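Local coordinates for protein putative creatinine amidohydrolase (Bacteroides fragilis, PDB 3LUB) that binds two zinc ions and probably hydrolyses non-peptide carbon-nitrogen bonds in linear amides, at residues 58-64 / 241-245; 150-156 / 231-236; 160-166 / 216-221. One frame throughout, in Å; residues are numbered along the deposited sequence.

In the fold
Interactions 1 and 2 both use helix 226-249, whereas interaction 3 joins two loops beside the zinc site. Along the chain the three are nested: interaction 3 falls inside the loop closed by interaction 2, which falls inside that closed by interaction 1. Interaction 1 is a mostly buried helix-helix contact with a salt bridge from an exposed arginine to a buried glutamate. Interaction 2, partly exposed, is chiefly aromatic and apolar. Interaction 3 is buried and backbone-driven, with water at its periphery. Interactions 1 and 3 lie on opposite sides of the chain's centre, their own centres about 32 Å apart; interactions 2 and 3 touch where Phe-156 CB meets Glu-166 OE2 at 3.5 Å.

Interaction 1 (58-64 / 241-245); sequences ALSRSGV and AGLFE
Two helix segments cross here, 58-62 at the C-terminal end of its helix and 241-245 within another. Their axes approach to 10.0 Å, with N-to-C directions 65° apart (signed crossing angle -65°). Ala-58 CA and Ala-241 CA set the register at 5.0 Å; past the helix end, Val-64 CA lies 6.0 Å from Glu-245 CA. The first helix closes with Ser-62 N to Ala-58 O and Gly-63 N to Leu-59 O, both 2.9 Å, after which Gly-63, the first residue to leave helical phi/psi, takes positive phi (72/14), and Val-64 turns extended (-85/124).

Two alanines meet where the backbones are closest, Ala-58 CB 4.5 Å from Ala-241 CB. Ala-58 CB also lies 4.3 Å from Phe-244 CB. Val-64, t, brings CG2 to 4.3 Å from Glu-245 CG.

Glu-245 is the polar hub. Its chi1 is m (-73°), but chi2 at 148° lies between wells, and chi3 is near 0°; the CA-CB bond points sideways, yet the carboxylate comes nearer. Arg-61 starts t, t and bends at chi3 (95°), so its guanidinium meets that carboxylate in a bidentate salt bridge: NE to OE2 2.8 Å (150°), NH2 to OE1 3.1 Å (166°). Ala-241 CB covers one guanidinium face, 3.8 Å from Arg-61 NH2. Ser-62, m, adds a weak hydrogen bond from OG to Glu-245 OE2 at 2.8 Å.

Arg-61 NH1 pairs in addition with Glu-238, two turns before Glu-245. The contact thus joins the end of helix 42-62 to helix 226-249, while Phe-244, m, also touches Ala-54 and packs on Leu-115 of the parallel-sheet strand 113-118.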
loop_
_atom_site.group_PDB
_atom_site.type_symbol
_atom_site.label_atom_id
_atom_site.label_comp_id
_atom_site.label_asym_id
_atom_site.label_seq_id
_atom_site.Cartn_x
_atom_site.Cartn_y
_atom_site.Cartn_z
ATOM N N ALA F 58 -15.752 13.041 34.968
ATOM C CA ALA F 58 -16.398 14.029 34.109
ATOM C C ALA F 58 -17.909 13.855 34.115
ATOM O O ALA F 58 -18.645 14.830 34.044
ATOM C CB ALA F 58 -15.874 13.947 32.663
ATOM N N LEU F 59 -18.373 12.604 34.140
ATOM C CA LEU F 59 -19.813 12.329 34.152
ATOM C C LEU F 59 -20.449 12.788 35.461
ATOM O O LEU F 59 -21.471 13.444 35.421
ATOM C CB LEU F 59 -20.106 10.847 33.941
ATOM C CG LEU F 59 -21.566 10.390 33.822
ATOM C CD1 LEU F 59 -22.322 11.090 32.664
ATOM C CD2 LEU F 59 -21.599 8.877 33.696
ATOM N N SER F 60 -19.860 12.444 36.608
ATOM C CA SER F 60 -20.489 12.777 37.878
ATOM C C SER F 60 -20.451 14.284 38.152
ATOM O O SER F 60 -21.395 14.842 38.720
ATOM C CB SER F 60 -19.849 12.015 39.037
ATOM O OG SER F 60 -18.549 12.530 39.350
ATOM N N ARG F 61 -19.377 14.925 37.703
ATOM C CA ARG F 61 -19.120 16.340 37.892
ATOM C C ARG F 61 -19.837 17.284 36.918
ATOM O O ARG F 61 -20.287 18.355 37.314
ATOM C CB ARG F 61 -17.606 16.520 37.743
ATOM C CG ARG F 61 -17.105 17.884 37.944
ATOM C CD ARG F 61 -15.608 17.845 38.250
ATOM N NE ARG F 61 -14.792 18.046 37.058
ATOM C CZ ARG F 61 -13.466 18.038 37.080
ATOM N NH1 ARG F 61 -12.826 17.819 38.219
ATOM N NH2 ARG F 61 -12.777 18.262 35.965
ATOM N N SER F 62 -19.929 16.910 35.643
ATOM C CA SER F 62 -20.492 17.807 34.610
ATOM C C SER F 62 -21.570 17.215 33.747
ATOM O O SER F 62 -22.116 17.906 32.895
ATOM C CB SER F 62 -19.392 18.274 33.645
ATOM O OG SER F 62 -18.271 18.781 34.345
ATOM N N GLY F 63 -21.856 15.933 33.895
ATOM C CA GLY F 63 -22.801 15.265 32.991
ATOM C C GLY F 63 -22.241 15.055 31.587
ATOM O O GLY F 63 -22.973 14.752 30.649
ATOM N N VAL F 64 -20.935 15.223 31.424
ATOM C CA VAL F 64 -20.293 14.963 30.149
ATOM C C VAL F 64 -19.975 13.471 30.115
ATOM O O VAL F 64 -19.322 12.966 31.015
ATOM C CB VAL F 64 -19.039 15.817 29.957
ATOM C CG1 VAL F 64 -18.224 15.301 28.769
ATOM C CG2 VAL F 64 -19.447 17.275 29.753
ATOM N N ALA F 241 -10.144 14.540 33.072
ATOM C CA ALA F 241 -11.555 14.864 33.215
ATOM C C ALA F 241 -11.865 16.278 32.701
ATOM O O ALA F 241 -12.837 16.492 31.981
ATOM C CB ALA F 241 -11.984 14.732 34.691
ATOM N N GLY F 242 -11.035 17.236 33.097
ATOM C CA GLY F 242 -11.144 18.599 32.595
ATOM C C GLY F 242 -11.042 18.747 31.070
ATOM O O GLY F 242 -11.818 19.501 30.448
ATOM N N LEU F 243 -10.100 18.037 30.476
ATOM C CA LEU F 243 -9.957 17.997 29.028
ATOM C C LEU F 243 -11.152 17.365 28.353
ATOM O O LEU F 243 -11.626 17.868 27.320
ATOM C CB LEU F 243 -8.686 17.235 28.631
ATOM C CG LEU F 243 -8.507 16.865 27.146
ATOM C CD1 LEU F 243 -8.133 18.052 26.367
ATOM C CD2 LEU F 243 -7.424 15.780 26.999
ATOM N N PHE F 244 -11.640 16.252 28.903
ATOM C CA PHE F 244 -12.872 15.644 28.368
ATOM C C PHE F 244 -14.012 16.673 28.378
ATOM O O PHE F 244 -14.718 16.825 27.407
ATOM C CB PHE F 244 -13.347 14.407 29.170
ATOM C CG PHE F 244 -12.358 13.262 29.238
ATOM C CD1 PHE F 244 -11.143 13.282 28.563
ATOM C CD2 PHE F 244 -12.676 12.140 29.971
ATOM C CE1 PHE F 244 -10.259 12.221 28.669
ATOM C CE2 PHE F 244 -11.801 11.071 30.060
ATOM C CZ PHE F 244 -10.589 11.116 29.413
ATOM N N GLU F 245 -14.205 17.361 29.493
ATOM C CA GLU F 245 -15.330 18.325 29.595
ATOM C C GLU F 245 -15.220 19.459 28.590
ATOM O O GLU F 245 -16.194 19.804 27.940
ATOM C CB GLU F 245 -15.428 18.932 30.998
ATOM C CG GLU F 245 -15.957 17.984 32.092
ATOM C CD GLU F 245 -15.357 18.277 33.471
ATOM O OE1 GLU F 245 -14.516 19.207 33.544
ATOM O OE2 GLU F 245 -15.712 17.587 34.471
#

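Interaction 2 (150-156 / 231-236)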
loop_
_atom_site.group_PDB
_atom_site.type_symbol
_atom_site.label_atom_id
_atom_site.label_comp_id
_atom_site.label_asym_id
_atom_site.label_seq_id
_atom_site.Cartn_x
_atom_site.Cartn_y
_atom_site.Cartn_z
ATOM N N VAL F 150 0.842 14.747 34.024
ATOM C CA VAL F 150 1.518 15.295 35.210
ATOM C C VAL F 150 2.898 14.662 35.233
ATOM O O VAL F 150 3.014 13.460 35.032
ATOM C CB VAL F 150 0.770 14.903 36.488
ATOM C CG1 VAL F 150 1.512 15.427 37.714
ATOM C CG2 VAL F 150 -0.653 15.459 36.455
ATOM N N SER F 151 3.939 15.456 35.484
ATOM C CA SER F 151 5.320 14.926 35.596
ATOM C C SER F 151 5.460 14.033 36.830
ATOM O O SER F 151 4.966 14.380 37.901
ATOM C CB SER F 151 6.345 16.079 35.702
ATOM O OG SER F 151 7.689 15.600 35.680
ATOM N N PRO F 152 6.155 12.901 36.698
ATOM C CA PRO F 152 6.362 11.990 37.820
ATOM C C PRO F 152 7.345 12.533 38.830
ATOM O O PRO F 152 7.340 12.130 40.013
ATOM C CB PRO F 152 6.931 10.719 37.159
ATOM C CG PRO F 152 7.561 11.181 35.865
ATOM C CD PRO F 152 6.793 12.424 35.453
ATOM N N LYS F 153 8.189 13.448 38.364
ATOM C CA LYS F 153 9.133 14.109 39.248
ATOM C C LYS F 153 8.387 14.760 40.438
ATOM O O LYS F 153 7.366 15.438 40.287
ATOM C CB LYS F 153 10.000 15.078 38.433
ATOM C CG LYS F 153 10.884 14.328 37.376
ATOM C CD LYS F 153 11.281 15.235 36.209
ATOM C CE LYS F 153 12.379 16.263 36.596
ATOM N NZ LYS F 153 12.804 17.132 35.434
ATOM N N GLY F 154 8.879 14.468 41.635
ATOM C CA GLY F 154 8.147 14.766 42.873
ATOM C C GLY F 154 7.368 13.599 43.460
ATOM O O GLY F 154 7.312 13.441 44.685
ATOM N N TYR F 155 6.761 12.773 42.605
ATOM C CA TYR F 155 5.883 11.688 43.077
ATOM C C TYR F 155 6.633 10.378 43.388
ATOM O O TYR F 155 6.109 9.490 44.074
ATOM C CB TYR F 155 4.748 11.476 42.070
ATOM C CG TYR F 155 3.710 12.614 42.083
ATOM C CD1 TYR F 155 2.651 12.579 42.986
ATOM C CD2 TYR F 155 3.784 13.701 41.206
ATOM C CE1 TYR F 155 1.693 13.590 43.030
ATOM C CE2 TYR F 155 2.823 14.747 41.256
ATOM C CZ TYR F 155 1.789 14.674 42.175
ATOM O OH TYR F 155 0.802 15.632 42.304
ATOM N N PHE F 156 7.851 10.268 42.882
ATOM C CA PHE F 156 8.651 9.061 42.990
ATOM C C PHE F 156 10.098 9.411 43.304
ATOM O O PHE F 156 10.537 10.522 43.053
ATOM C CB PHE F 156 8.530 8.252 41.674
ATOM C CG PHE F 156 7.095 7.975 41.290
ATOM C CD1 PHE F 156 6.367 6.974 41.935
ATOM C CD2 PHE F 156 6.452 8.761 40.359
ATOM C CE1 PHE F 156 5.024 6.756 41.625
ATOM C CE2 PHE F 156 5.141 8.535 40.035
ATOM C CZ PHE F 156 4.414 7.534 40.677
ATOM N N ARG F 231 -1.529 8.422 44.587
ATOM C CA ARG F 231 -1.371 9.871 44.673
ATOM C C ARG F 231 -1.020 10.560 43.347
ATOM O O ARG F 231 -1.506 11.652 43.059
ATOM C CB ARG F 231 -0.336 10.211 45.748
ATOM C CG ARG F 231 -0.817 9.736 47.083
ATOM C CD ARG F 231 -0.033 10.276 48.213
ATOM N NE ARG F 231 -0.668 9.878 49.462
ATOM C CZ ARG F 231 -0.165 10.106 50.672
ATOM N NH1 ARG F 231 0.996 10.756 50.829
ATOM N NH2 ARG F 231 -0.836 9.679 51.736
ATOM N N TYR F 232 -0.159 9.925 42.575
ATOM C CA TYR F 232 0.186 10.375 41.244
ATOM C C TYR F 232 -1.005 10.380 40.304
ATOM O O TYR F 232 -1.134 11.305 39.511
ATOM C CB TYR F 232 1.298 9.498 40.678
ATOM C CG TYR F 232 1.877 9.881 39.324
ATOM C CD1 TYR F 232 2.224 11.208 39.010
ATOM C CD2 TYR F 232 2.138 8.900 38.375
ATOM C CE1 TYR F 232 2.777 11.529 37.792
ATOM C CE2 TYR F 232 2.705 9.220 37.160
ATOM C CZ TYR F 232 3.005 10.528 36.864
ATOM O OH TYR F 232 3.538 10.808 35.636
ATOM N N VAL F 233 -1.870 9.362 40.341
ATOM C CA VAL F 233 -2.954 9.308 39.344
ATOM C C VAL F 233 -4.045 10.288 39.651
ATOM O O VAL F 233 -4.724 10.740 38.726
ATOM C CB VAL F 233 -3.536 7.864 39.068
ATOM C CG1 VAL F 233 -2.412 6.906 38.602
ATOM C CG2 VAL F 233 -4.334 7.301 40.250
ATOM N N LYS F 234 -4.202 10.673 40.920
ATOM C CA LYS F 234 -5.241 11.654 41.275
ATOM C C LYS F 234 -5.217 12.913 40.401
ATOM O O LYS F 234 -6.221 13.225 39.753
ATOM C CB LYS F 234 -5.230 12.014 42.777
ATOM C CG LYS F 234 -6.585 12.549 43.254
ATOM C CD LYS F 234 -6.490 13.245 44.641
ATOM C CE LYS F 234 -7.845 13.858 45.037
ATOM N NZ LYS F 234 -7.828 14.435 46.411
ATOM N N PRO F 235 -4.078 13.637 40.354
ATOM C CA PRO F 235 -4.037 14.803 39.454
ATOM C C PRO F 235 -4.168 14.503 37.936
ATOM O O PRO F 235 -4.740 15.323 37.181
ATOM C CB PRO F 235 -2.661 15.423 39.767
ATOM C CG PRO F 235 -1.850 14.297 40.306
ATOM C CD PRO F 235 -2.806 13.480 41.083
ATOM N N ILE F 236 -3.623 13.360 37.496
ATOM C CA ILE F 236 -3.715 12.918 36.082
ATOM C C ILE F 236 -5.202 12.796 35.728
ATOM O O ILE F 236 -5.698 13.378 34.748
ATOM C CB ILE F 236 -2.911 11.563 35.844
ATOM C CG1 ILE F 236 -1.408 11.759 36.094
ATOM C CG2 ILE F 236 -3.123 10.998 34.430
ATOM C CD1 ILE F 236 -0.581 10.441 36.161
#
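Tyr-232 lies at the centre of an aromatic cluster with Tyr-155 and Phe-156, which fastens the loop between strand 140-145 and helix 166-175 to helix 226-249. The Phe-156 edge meets the Tyr-232 face in a T-shaped pair: centroids 5.0 Å apart, planes at 86°, and Phe-156 CE2 3.5 Å from Tyr-232 CD2. Tyr-155 approaches obliquely, planes at 46° and centroids 5.3 Å apart.

Val-150 extends this apolar patch along the helix, its CG2 3.9 Å from Pro-235 CB and 3.8 Å from Ile-236 CG1. Pro-235, where the helix kinks, also receives the outer end of Tyr-155, whose OH lies 3.6 Å from Pro-235 CG. On the inner side, Phe-156 packs on Ser-170 of helix 166-175, whose Glu-168 binds zinc; the Tyr-232 side chain is about 11 Å from a bound zinc ion.

At the polar edge, the t rotamer of Tyr-232 carries its hydroxyl across to the loop backbone, where Tyr-232 OH donates to Val-150 O at 2.8 Å.

Interaction 3 (160-166 / 216-221)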
loop_
_atom_site.group_PDB
_atom_site.type_symbol
_atom_site.label_atom_id
_atom_site.label_comp_id
_atom_site.label_asym_id
_atom_site.label_seq_id
_atom_site.Cartn_x
_atom_site.Cartn_y
_atom_site.Cartn_z
ATOM N N ILE F 160 16.215 7.580 37.553
ATOM C CA ILE F 160 15.962 6.892 36.290
ATOM C C ILE F 160 14.660 6.082 36.426
ATOM O O ILE F 160 14.502 5.249 37.331
ATOM C CB ILE F 160 17.167 5.994 35.811
ATOM C CG1 ILE F 160 18.455 6.844 35.643
ATOM C CG2 ILE F 160 16.825 5.314 34.487
ATOM C CD1 ILE F 160 19.745 6.045 35.394
ATOM N N ASP F 161 13.731 6.354 35.522
ATOM C CA ASP F 161 12.392 5.785 35.584
ATOM C C ASP F 161 11.740 5.962 34.220
ATOM O O ASP F 161 10.843 6.787 34.074
ATOM C CB ASP F 161 11.594 6.495 36.705
ATOM C CG ASP F 161 10.191 5.899 36.949
ATOM O OD1 ASP F 161 9.813 4.869 36.344
ATOM O OD2 ASP F 161 9.445 6.517 37.746
ATOM N N ASP F 162 12.224 5.196 33.230
ATOM C CA ASP F 162 11.719 5.282 31.855
ATOM C C ASP F 162 10.786 4.124 31.474
ATOM O O ASP F 162 9.863 4.327 30.705
ATOM C CB ASP F 162 12.873 5.330 30.835
ATOM C CG ASP F 162 13.724 6.592 30.949
ATOM O OD1 ASP F 162 13.169 7.677 31.265
ATOM O OD2 ASP F 162 14.957 6.492 30.715
ATOM N N HIS F 163 11.030 2.915 31.974
ATOM C CA HIS F 163 10.238 1.764 31.547
ATOM C C HIS F 163 10.141 0.720 32.654
ATOM O O HIS F 163 11.159 0.192 33.087
ATOM C CB HIS F 163 10.846 1.162 30.284
ATOM C CG HIS F 163 10.121 -0.041 29.795
ATOM N ND1 HIS F 163 8.858 0.025 29.251
ATOM C CD2 HIS F 163 10.468 -1.346 29.781
ATOM C CE1 HIS F 163 8.461 -1.187 28.922
ATOM N NE2 HIS F 163 9.418 -2.038 29.224
ATOM N N ALA F 164 8.917 0.416 33.094
ATOM C CA ALA F 164 8.697 -0.610 34.126
ATOM C C ALA F 164 9.401 -0.215 35.441
ATOM O O ALA F 164 9.853 -1.067 36.191
ATOM C CB ALA F 164 9.211 -1.983 33.656
ATOM N N GLY F 165 9.492 1.077 35.689
ATOM C CA GLY F 165 10.256 1.614 36.798
ATOM C C GLY F 165 9.341 1.872 37.954
ATOM O O GLY F 165 8.330 1.199 38.101
ATOM N N GLU F 166 9.682 2.863 38.769
ATOM C CA GLU F 166 8.975 3.081 40.012
ATOM C C GLU F 166 7.583 3.555 39.770
ATOM O O GLU F 166 6.667 3.096 40.420
ATOM C CB GLU F 166 9.732 4.062 40.927
ATOM C CG GLU F 166 9.219 4.065 42.385
ATOM C CD GLU F 166 9.975 5.046 43.276
ATOM O OE1 GLU F 166 11.215 5.061 43.209
ATOM O OE2 GLU F 166 9.320 5.791 44.021
ATOM N N SER F 216 15.039 -6.027 30.853
ATOM C CA SER F 216 14.057 -5.344 29.983
ATOM C C SER F 216 13.465 -4.087 30.632
ATOM O O SER F 216 12.789 -3.320 29.977
ATOM C CB SER F 216 12.941 -6.297 29.487
ATOM O OG SER F 216 11.866 -6.397 30.401
ATOM N N GLY F 217 13.741 -3.864 31.910
ATOM C CA GLY F 217 13.353 -2.621 32.570
ATOM C C GLY F 217 14.403 -1.542 32.390
ATOM O O GLY F 217 15.594 -1.828 32.208
ATOM N N VAL F 218 13.954 -0.295 32.423
ATOM C CA VAL F 218 14.842 0.877 32.482
ATOM C C VAL F 218 14.437 1.709 33.704
ATOM O O VAL F 218 13.538 2.525 33.623
ATOM C CB VAL F 218 14.739 1.783 31.197
ATOM C CG1 VAL F 218 15.710 2.978 31.291
ATOM C CG2 VAL F 218 15.008 1.000 29.936
ATOM N N GLY F 219 15.127 1.494 34.829
ATOM C CA GLY F 219 14.797 2.139 36.098
ATOM C C GLY F 219 14.529 1.103 37.183
ATOM O O GLY F 219 13.864 0.080 36.923
ATOM N N ASN F 220 15.055 1.371 38.392
ATOM C CA ASN F 220 14.821 0.541 39.584
ATOM C C ASN F 220 13.426 0.815 40.149
ATOM O O ASN F 220 13.140 1.939 40.561
ATOM C CB ASN F 220 15.902 0.797 40.656
ATOM C CG ASN F 220 15.937 -0.282 41.722
ATOM O OD1 ASN F 220 14.913 -0.884 42.042
ATOM N ND2 ASN F 220 17.133 -0.569 42.244
ATOM N N PRO F 221 12.533 -0.212 40.144
ATOM C CA PRO F 221 11.159 -0.091 40.592
ATOM C C PRO F 221 10.940 -0.470 42.051
ATOM O O PRO F 221 9.800 -0.506 42.500
ATOM C CB PRO F 221 10.467 -1.137 39.732
ATOM C CG PRO F 221 11.446 -2.204 39.655
ATOM C CD PRO F 221 12.786 -1.577 39.678
HETATM O O HOH W 1 12.346 3.719 38.560
HETATM O O HOH W 2 16.551 3.930 38.821
HETATM O O HOH W 3 12.466 -1.609 35.442
HETATM O O HOH W 4 12.359 2.674 43.046
#
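A classic beta bulge joins these two loops: Asp-162 and His-163 together face Val-218, in an isolated antiparallel bridge. Val-218 O accepts twice, from Asp-162 N (3.0 Å, 147°) and His-163 N (3.0 Å, 166°), and Val-218 N returns a bond to His-163 O (2.9 Å, 159°), making His-163 and Val-218 a hydrogen-bonded pair.

Beyond the bulge, water takes over. Water 1 donates to Ile-160 O (2.9 Å) and Asn-220 O (2.8 Å) and accepts from Glu-166 N (2.8 Å), while water 2 links Ile-160 O (2.9 Å) to Asn-220 N (3.0 Å). Water 4 donates to Glu-166 OE1 and Asn-220 O, both 2.7 Å away. Glu-166 OE2 forms a salt bridge with Lys-228, and Asp-161 OD2 is bonded to Ser-167 OG.

The bulge lies against the dinuclear zinc site. The His-163 side chain comes about 4 Å from a zinc ion, but its NE2 is hydrogen-bonded to Pro-33 O; Ala-164 N bonds the zinc ligand Glu-168. The 160-166 loop leads, through Gly-165 at the N-cap, into helix 166-175, which carries Glu-168.

Within that loop, Gly-165 leaves room for the Asp-161 carboxylate: a CB there would lie 2.3 Å from Asp-161 OD1. Gly-219 (phi 123°) allows the close fit between the loops; its CB would fall 2.8 Å from Ile-160 O, which in fact meets Gly-219 CA at 3.4 Å.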